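Local coordinates for CELL division inhibitor (Pyrococcus furiosus, PDB 1G3Q), which binds adenine nucleotide with magnesium and, as a MinD-type cell division inhibitor, probably hydrolyses ATP, at residues S9-T14 with L148-K153; T141-S146 with F168-Y173; G134-L139 with G162-G167. All coordinates share one frame; numbering follows the deposited sequence.

Contact 1 (S9-T14 with L148-K153); sequences SGKGGT and LTDTMK. With ADP (adenosine-5'-diphosphate), chain C.
Thr151 holds OG1 anti to its own carbonyl carbon (chi1 -58°), which turns the hydroxyl out from helix 145-160 to Gly10, while Asp150 likewise has CG beside its backbone N (chi1 -79°). The backbone N of Gly10 donates to Thr151 OG1 at 3.1 Å, a bond bent to 149° at the hydrogen. The same OG1 is also hydrogen-bonded to Cys147 O one turn back, an arrangement that fixes the rotation of the hydroxyl. An alanine at Thr151 would probably leave the Gly10 amide without its acceptor and open a gap beside Leu139, on which CG2 packs. Gly10 packs its CA 3.9 Å from Asp150 C, and a side chain at Gly10 would run into the helix backbone. Farther out, the extended Lys11 chain crosses Asp150 at a slant, with CE 3.5 Å from OD2; NZ stays 4.6 Å from OD2 and bonds instead to Ser146 OG. At the far end of the loop, Gly13 N donates to O1B of the ADP beta-phosphate at 2.8 Å. A glycine-rich turn offering backbone amides to phosphate between strand 3-8 and helix 16-29 is the P-loop (Walker A motif) of nucleotide-binding ATPases.

Contact 2 (T141-S146 with F168-Y173); sequences TNPEIS and FVLNRY. With ADP (adenosine-5'-diphosphate), chain C.
Thr141 and Leu170 are bridge partners in neighbouring parallel strands, and the tight part of the contact lies around them. Thr141 N donates to Val169 O at 3.1 Å and Asn171 N returns a bond to Thr141 O at 2.9 Å, so one residue of strand 136-141 is gripped on both its polar backbone atoms. Its methyl, CG2, sits between the backbone N and the carbonyl carbon (chi1 -177° places OG1 anti to N) and meets Phe168 CD1 obliquely at 3.8 Å. OG1 turns the other way and bonds to Asn142 O on a lone pair in the carbonyl plane. Pro143 continues this packing: its CG touches Leu170 CD1 at 3.8 Å and also reaches the edge of the Tyr173 ring, near the ring plane. Helix 182-189 adds Pro182 against both Leu170 and Tyr173.

Beyond Pro143 the grip ends. Glu144, at the N-cap position of helix 145-160, and Ile145 are exposed and leave strand 164-173 behind. The ligand side is ordered differently, by polar contacts. Asn171, with CG anti to its backbone N (chi1 -173°), presents its amide to the adenine: OD1 accepts from N6 of ADP at 2.8 Å and ND2 donates to N7 of ADP at 2.9 Å. The Arg172 guanidinium lays one face over the ligand, ADP C4 lying above its plane near the rim, while NE forms a salt bridge with Glu199. On the second strand of a beta-alpha-beta unit, just before the chain turns a corner at Arg172, Asn171 thus forms the adenine side of this MinD pocket, framed by a P-loop ATPase fold.

Contact 3 (G134-L139 with G162-G167); sequences GEEALL and GLAILG
Ala137 and Ile165 lie side by side on one face of the sheet, in adjacent parallel strands, 136-141 and 164-173, joined by helix 145-160 in a beta-alpha-beta crossover. The short strand segments are twisted by 34° and approach within 4.6 Å. Their side chains divide between the two faces of the sheet.

On the face bearing Ala137 and Ile165, the packing is apolar. Ile165 has CG1 anti to its carbonyl carbon (chi1 -45°), and its CD1 comes to rest 3.9 Å from Ala137 CB. Its other branch, CG2, meets Leu139 CG, the two side chains crossing at a slant. Leu158 of helix 145-160 touches both Ala137 and Ile165, so this is the face covered by the connecting helix. At the start of the strands, Leu163 points toward the opposite segment and leans its CG and CD2 on the carbonyl oxygen of Gly134, with CD2 also near Ala137 CB.

The face bearing Glu136 and Ala164 is of mixed character. Glu136 runs extended beyond CG and crosses Leu166 obliquely, the carboxylate lying beside the methyl groups of the leucine. Its charge is not left to that apolar neighbour, because OE1 forms a salt bridge with Arg3, whose side chain also touches Leu166. Leu166 additionally packs on Ile5 and Leu194, and so ties the strands on either side of this pair to it.

Between the strands the backbone bonds start regularly: Ala164 N donates to Glu135 O at 2.9 Å, Ala137 N to Ala164 O at the same length, and Leu166 N to Ala137 O at 3.0 Å. Strand 164-173 is then interrupted, with helix-like backbone angles at Leu166 and a positive phi at Gly167. One extra residue is taken in, and Leu139 N resumes the pairing on Gly167 O at 3.0 Å.

In the fold
Contacts 2 and 3 are successive parts of one strand pairing, 136-141 beside 164-173, with centres about 17 Å apart; Val169 N to Leu139 O, 2.7 Å and probably a hydrogen bond, carries the pairing from one to the other. Contact 1 sets the phosphate-binding loop against helix 145-160, which connects those strands, and its centre is about 8 Å from that of contact 2. Thr14 O lies 2.8 Å from Asn171 ND2, so contact 2 probably bonds to the loop as well as to adenine, and contacts 1 and 2 both reach ADP. Contact 3 lies farther from the nucleotide, the Leu139 side chain about 12 Å from ADP, yet Thr151 CG2 packs 3.7 Å from Leu139 CB.

Contact 1 (S9-T14 with L148-K153)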
# COMPACT_ATOMS: atom_id res chain seq x y z
N SER A 9 0.65 -2.49 8.19
CA SER A 9 -0.30 -3.15 9.07
C SER A 9 0.38 -4.05 10.08
O SER A 9 1.55 -4.43 9.91
CB SER A 9 -1.30 -3.98 8.26
OG SER A 9 -2.26 -4.57 9.12
N GLY A 10 -0.34 -4.39 11.13
CA GLY A 10 0.19 -5.27 12.15
C GLY A 10 -0.01 -6.71 11.74
O GLY A 10 0.69 -7.60 12.19
N LYS A 11 -0.99 -6.93 10.87
CA LYS A 11 -1.29 -8.28 10.39
C LYS A 11 -1.48 -8.31 8.88
O LYS A 11 -1.75 -7.29 8.25
CB LYS A 11 -2.57 -8.81 11.05
CG LYS A 11 -2.49 -8.97 12.56
CD LYS A 11 -3.78 -9.58 13.09
CE LYS A 11 -3.70 -9.85 14.58
NZ LYS A 11 -4.98 -10.44 15.08
N GLY A 12 -1.32 -9.50 8.30
CA GLY A 12 -1.49 -9.65 6.87
C GLY A 12 -2.96 -9.90 6.58
O GLY A 12 -3.72 -10.23 7.48
N GLY A 13 -3.35 -9.74 5.31
CA GLY A 13 -4.73 -9.96 4.93
C GLY A 13 -5.66 -8.84 5.36
O GLY A 13 -6.88 -8.98 5.29
N THR A 14 -5.08 -7.73 5.80
CA THR A 14 -5.87 -6.59 6.26
C THR A 14 -6.29 -5.65 5.13
O THR A 14 -7.24 -4.88 5.28
CB THR A 14 -5.09 -5.78 7.32
OG1 THR A 14 -3.77 -5.50 6.84
CG2 THR A 14 -5.00 -6.57 8.62
N LEU A 148 -6.05 -3.97 15.67
CA LEU A 148 -5.88 -2.55 15.97
C LEU A 148 -4.64 -2.32 16.83
O LEU A 148 -3.78 -1.51 16.49
CB LEU A 148 -7.11 -2.00 16.70
CG LEU A 148 -8.43 -1.95 15.92
CD1 LEU A 148 -9.56 -1.56 16.85
CD2 LEU A 148 -8.31 -0.95 14.77
N THR A 149 -4.55 -3.05 17.94
CA THR A 149 -3.41 -2.92 18.84
C THR A 149 -2.09 -3.28 18.16
O THR A 149 -1.08 -2.62 18.37
CB THR A 149 -3.59 -3.78 20.12
OG1 THR A 149 -3.78 -5.15 19.76
CG2 THR A 149 -4.79 -3.30 20.91
N ASP A 150 -2.10 -4.33 17.35
CA ASP A 150 -0.89 -4.74 16.65
C ASP A 150 -0.45 -3.66 15.67
O ASP A 150 0.73 -3.29 15.62
CB ASP A 150 -1.12 -6.06 15.90
CG ASP A 150 -1.06 -7.27 16.81
OD1 ASP A 150 -1.04 -7.07 18.04
OD2 ASP A 150 -1.03 -8.41 16.30
N THR A 151 -1.40 -3.14 14.90
CA THR A 151 -1.10 -2.09 13.92
C THR A 151 -0.64 -0.83 14.64
O THR A 151 0.24 -0.11 14.16
CB THR A 151 -2.33 -1.77 13.06
OG1 THR A 151 -2.77 -2.96 12.39
CG2 THR A 151 -1.99 -0.72 12.01
N MET A 152 -1.23 -0.57 15.80
CA MET A 152 -0.86 0.60 16.59
C MET A 152 0.62 0.51 16.93
O MET A 152 1.36 1.48 16.79
CB MET A 152 -1.67 0.62 17.89
CG MET A 152 -1.39 1.80 18.79
SD MET A 152 -2.09 1.52 20.42
CE MET A 152 -3.78 1.05 19.98
N LYS A 153 1.04 -0.68 17.37
CA LYS A 153 2.44 -0.91 17.72
C LYS A 153 3.36 -0.61 16.55
O LYS A 153 4.43 -0.02 16.73
CB LYS A 153 2.63 -2.36 18.18
CG LYS A 153 1.94 -2.69 19.49
CD LYS A 153 2.24 -4.12 19.92
CE LYS A 153 1.60 -4.44 21.26
NZ LYS A 153 1.86 -5.85 21.67
PB ADP C . -2.95 -7.80 2.42
O1B ADP C . -2.40 -9.10 2.74
O2B ADP C . -3.06 -6.99 3.64
O3B ADP C . -2.17 -6.94 1.24
PA ADP C . -5.07 -7.80 0.55
O1A ADP C . -4.57 -8.65 -0.48
O2A ADP C . -5.07 -6.40 0.19
O3A ADP C . -4.39 -7.99 1.89
O5' ADP C . -6.49 -8.22 0.78
C5' ADP C . -6.89 -9.59 1.17
C4' ADP C . -8.11 -10.03 0.45
O4' ADP C . -9.31 -9.39 0.98
C3' ADP C . -8.14 -9.72 -1.01
O3' ADP C . -8.59 -10.86 -1.75
C2' ADP C . -9.10 -8.59 -1.20
O2' ADP C . -9.82 -8.57 -2.43
C1' ADP C . -10.04 -8.70 -0.07
N9 ADP C . -10.43 -7.39 0.53
C8 ADP C . -9.68 -6.34 1.08
N7 ADP C . -10.36 -5.32 1.52
C5 ADP C . -11.67 -5.69 1.26
C6 ADP C . -12.91 -5.04 1.49
N6 ADP C . -12.93 -3.83 2.06
N1 ADP C . -14.08 -5.69 1.11
C2 ADP C . -14.03 -6.93 0.52
N3 ADP C . -12.90 -7.62 0.27
C4 ADP C . -11.74 -6.95 0.66

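Contact 2 (T141-S146 with F168-Y173)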
# COMPACT_ATOMS: atom_id res chain seq x y z
N THR A 141 -5.83 -1.36 8.99
CA THR A 141 -6.27 -2.31 10.00
C THR A 141 -7.72 -2.73 9.80
O THR A 141 -8.46 -2.09 9.06
CB THR A 141 -6.15 -1.70 11.41
OG1 THR A 141 -6.52 -2.68 12.39
CG2 THR A 141 -7.07 -0.50 11.54
N ASN A 142 -8.10 -3.81 10.46
CA ASN A 142 -9.47 -4.30 10.40
C ASN A 142 -10.10 -3.98 11.75
O ASN A 142 -9.39 -3.61 12.69
CB ASN A 142 -9.50 -5.80 10.12
CG ASN A 142 -8.88 -6.15 8.78
OD1 ASN A 142 -9.00 -5.39 7.81
ND2 ASN A 142 -8.24 -7.31 8.71
N PRO A 143 -11.43 -4.10 11.87
CA PRO A 143 -12.15 -3.81 13.12
C PRO A 143 -11.92 -4.78 14.29
O PRO A 143 -12.78 -4.90 15.16
CB PRO A 143 -13.62 -3.79 12.68
CG PRO A 143 -13.54 -3.43 11.22
CD PRO A 143 -12.38 -4.27 10.76
N GLU A 144 -10.78 -5.47 14.31
CA GLU A 144 -10.47 -6.40 15.40
C GLU A 144 -9.52 -5.74 16.38
O GLU A 144 -8.51 -5.17 15.98
CB GLU A 144 -9.81 -7.67 14.85
CG GLU A 144 -10.72 -8.57 14.03
CD GLU A 144 -9.99 -9.81 13.53
OE1 GLU A 144 -9.00 -9.65 12.77
OE2 GLU A 144 -10.39 -10.94 13.88
N ILE A 145 -9.84 -5.81 17.67
CA ILE A 145 -8.99 -5.19 18.68
C ILE A 145 -7.53 -5.63 18.56
O ILE A 145 -6.62 -4.81 18.64
CB ILE A 145 -9.50 -5.48 20.12
CG1 ILE A 145 -8.67 -4.68 21.13
CG2 ILE A 145 -9.41 -6.97 20.43
CD1 ILE A 145 -8.69 -3.18 20.90
N SER A 146 -7.31 -6.93 18.36
CA SER A 146 -5.95 -7.45 18.23
C SER A 146 -5.26 -6.85 17.01
O SER A 146 -4.07 -6.55 17.04
CB SER A 146 -5.98 -8.97 18.13
OG SER A 146 -6.81 -9.40 17.06
N PHE A 168 -4.90 6.30 10.01
CA PHE A 168 -5.22 4.92 9.66
C PHE A 168 -6.50 4.75 8.85
O PHE A 168 -7.35 5.64 8.80
CB PHE A 168 -5.28 4.05 10.92
CG PHE A 168 -6.55 4.20 11.72
CD1 PHE A 168 -7.54 3.22 11.67
CD2 PHE A 168 -6.76 5.31 12.54
CE1 PHE A 168 -8.70 3.33 12.43
CE2 PHE A 168 -7.92 5.43 13.30
CZ PHE A 168 -8.89 4.44 13.24
N VAL A 169 -6.61 3.59 8.21
CA VAL A 169 -7.77 3.24 7.41
C VAL A 169 -8.42 2.04 8.08
O VAL A 169 -7.74 1.05 8.40
CB VAL A 169 -7.37 2.83 5.97
CG1 VAL A 169 -8.59 2.34 5.20
CG2 VAL A 169 -6.72 4.01 5.26
N LEU A 170 -9.72 2.12 8.32
CA LEU A 170 -10.45 1.02 8.94
C LEU A 170 -11.07 0.26 7.78
O LEU A 170 -12.12 0.62 7.28
CB LEU A 170 -11.55 1.55 9.87
CG LEU A 170 -12.34 0.50 10.65
CD1 LEU A 170 -11.41 -0.28 11.57
CD2 LEU A 170 -13.43 1.19 11.46
N ASN A 171 -10.39 -0.81 7.36
CA ASN A 171 -10.86 -1.60 6.24
C ASN A 171 -11.72 -2.80 6.62
O ASN A 171 -11.66 -3.30 7.75
CB ASN A 171 -9.66 -2.05 5.40
CG ASN A 171 -10.07 -2.75 4.12
OD1 ASN A 171 -11.01 -2.33 3.44
ND2 ASN A 171 -9.35 -3.81 3.77
N ARG A 172 -12.53 -3.25 5.66
CA ARG A 172 -13.41 -4.39 5.84
C ARG A 172 -14.43 -4.19 6.95
O ARG A 172 -14.78 -5.13 7.67
CB ARG A 172 -12.57 -5.64 6.09
CG ARG A 172 -11.34 -5.70 5.19
CD ARG A 172 -10.82 -7.11 5.01
NE ARG A 172 -11.77 -7.97 4.31
CZ ARG A 172 -11.49 -9.19 3.89
NH1 ARG A 172 -10.28 -9.70 4.08
NH2 ARG A 172 -12.42 -9.92 3.28
N TYR A 173 -14.92 -2.96 7.09
CA TYR A 173 -15.90 -2.66 8.12
C TYR A 173 -17.29 -3.13 7.68
O TYR A 173 -17.73 -2.84 6.57
CB TYR A 173 -15.94 -1.16 8.41
CG TYR A 173 -16.92 -0.80 9.51
CD1 TYR A 173 -16.69 -1.20 10.83
CD2 TYR A 173 -18.08 -0.10 9.23
CE1 TYR A 173 -17.60 -0.91 11.84
CE2 TYR A 173 -19.01 0.20 10.23
CZ TYR A 173 -18.76 -0.21 11.54
OH TYR A 173 -19.66 0.08 12.53
PB ADP C . -2.95 -7.80 2.42
O1B ADP C . -2.40 -9.10 2.74
O2B ADP C . -3.06 -6.99 3.64
O3B ADP C . -2.17 -6.94 1.24
PA ADP C . -5.07 -7.80 0.55
O1A ADP C . -4.57 -8.65 -0.48
O2A ADP C . -5.07 -6.40 0.19
O3A ADP C . -4.39 -7.99 1.89
O5' ADP C . -6.49 -8.22 0.78
C5' ADP C . -6.89 -9.59 1.17
C4' ADP C . -8.11 -10.03 0.45
O4' ADP C . -9.31 -9.39 0.98
C3' ADP C . -8.14 -9.72 -1.01
O3' ADP C . -8.59 -10.86 -1.75
C2' ADP C . -9.10 -8.59 -1.20
O2' ADP C . -9.82 -8.57 -2.43
C1' ADP C . -10.04 -8.70 -0.07
N9 ADP C . -10.43 -7.39 0.53
C8 ADP C . -9.68 -6.34 1.08
N7 ADP C . -10.36 -5.32 1.52
C5 ADP C . -11.67 -5.69 1.26
C6 ADP C . -12.91 -5.04 1.49
N6 ADP C . -12.93 -3.83 2.06
N1 ADP C . -14.08 -5.69 1.11
C2 ADP C . -14.03 -6.93 0.52
N3 ADP C . -12.90 -7.62 0.27
C4 ADP C . -11.74 -6.95 0.66

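Contact 3 (G134-L139 with G162-G167)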
# COMPACT_ATOMS: atom_id res chain seq x y z
N GLY A 134 9.77 4.47 3.41
CA GLY A 134 8.87 5.61 3.27
C GLY A 134 9.14 6.75 4.24
O GLY A 134 9.92 6.61 5.18
N GLU A 135 8.50 7.89 3.99
CA GLU A 135 8.65 9.09 4.83
C GLU A 135 7.38 9.26 5.65
O GLU A 135 7.40 9.87 6.72
CB GLU A 135 8.83 10.33 3.96
CG GLU A 135 9.88 10.23 2.88
CD GLU A 135 9.76 11.35 1.87
OE1 GLU A 135 8.66 11.54 1.30
OE2 GLU A 135 10.78 12.05 1.64
N GLU A 136 6.28 8.74 5.11
CA GLU A 136 4.98 8.81 5.75
C GLU A 136 4.42 7.40 5.85
O GLU A 136 4.82 6.52 5.09
CB GLU A 136 4.02 9.65 4.91
CG GLU A 136 4.48 11.07 4.63
CD GLU A 136 3.64 11.74 3.56
OE1 GLU A 136 2.40 11.60 3.60
OE2 GLU A 136 4.22 12.41 2.68
N ALA A 137 3.49 7.20 6.77
CA ALA A 137 2.89 5.89 6.95
C ALA A 137 1.37 5.95 7.05
O ALA A 137 0.81 6.79 7.77
CB ALA A 137 3.46 5.21 8.19
N LEU A 138 0.71 5.08 6.31
CA LEU A 138 -0.74 4.99 6.34
C LEU A 138 -1.05 3.63 6.94
O LEU A 138 -0.81 2.60 6.31
CB LEU A 138 -1.33 5.08 4.93
CG LEU A 138 -2.86 4.95 4.84
CD1 LEU A 138 -3.51 6.09 5.60
CD2 LEU A 138 -3.30 4.97 3.38
N LEU A 139 -1.55 3.63 8.17
CA LEU A 139 -1.86 2.38 8.85
C LEU A 139 -3.13 1.75 8.31
O LEU A 139 -4.15 2.42 8.13
CB LEU A 139 -2.01 2.63 10.36
CG LEU A 139 -0.96 3.50 11.05
CD1 LEU A 139 -1.22 3.51 12.55
CD2 LEU A 139 0.44 2.98 10.76
N GLY A 162 11.07 7.92 12.74
CA GLY A 162 11.11 9.18 12.03
C GLY A 162 10.02 9.42 11.00
O GLY A 162 9.94 10.51 10.44
N LEU A 163 9.18 8.42 10.74
CA LEU A 163 8.11 8.58 9.76
C LEU A 163 6.91 9.36 10.28
O LEU A 163 6.51 9.22 11.44
CB LEU A 163 7.62 7.22 9.27
CG LEU A 163 8.54 6.35 8.40
CD1 LEU A 163 9.63 5.73 9.26
CD2 LEU A 163 7.70 5.26 7.72
N ALA A 164 6.32 10.17 9.41
CA ALA A 164 5.14 10.95 9.75
C ALA A 164 3.94 10.02 9.60
O ALA A 164 3.68 9.49 8.51
CB ALA A 164 5.00 12.14 8.81
N ILE A 165 3.21 9.80 10.69
CA ILE A 165 2.05 8.92 10.66
C ILE A 165 0.82 9.72 10.25
O ILE A 165 0.27 10.50 11.03
CB ILE A 165 1.80 8.27 12.03
CG1 ILE A 165 3.11 7.76 12.62
CG2 ILE A 165 0.79 7.14 11.89
CD1 ILE A 165 3.87 6.77 11.73
N LEU A 166 0.39 9.51 9.01
CA LEU A 166 -0.76 10.21 8.45
C LEU A 166 -2.06 9.89 9.18
O LEU A 166 -2.92 10.75 9.36
CB LEU A 166 -0.92 9.86 6.97
CG LEU A 166 0.24 10.20 6.04
CD1 LEU A 166 -0.06 9.68 4.64
CD2 LEU A 166 0.45 11.70 6.02
N GLY A 167 -2.19 8.63 9.58
CA GLY A 167 -3.39 8.19 10.26
C GLY A 167 -3.66 6.75 9.87
O GLY A 167 -2.75 6.05 9.43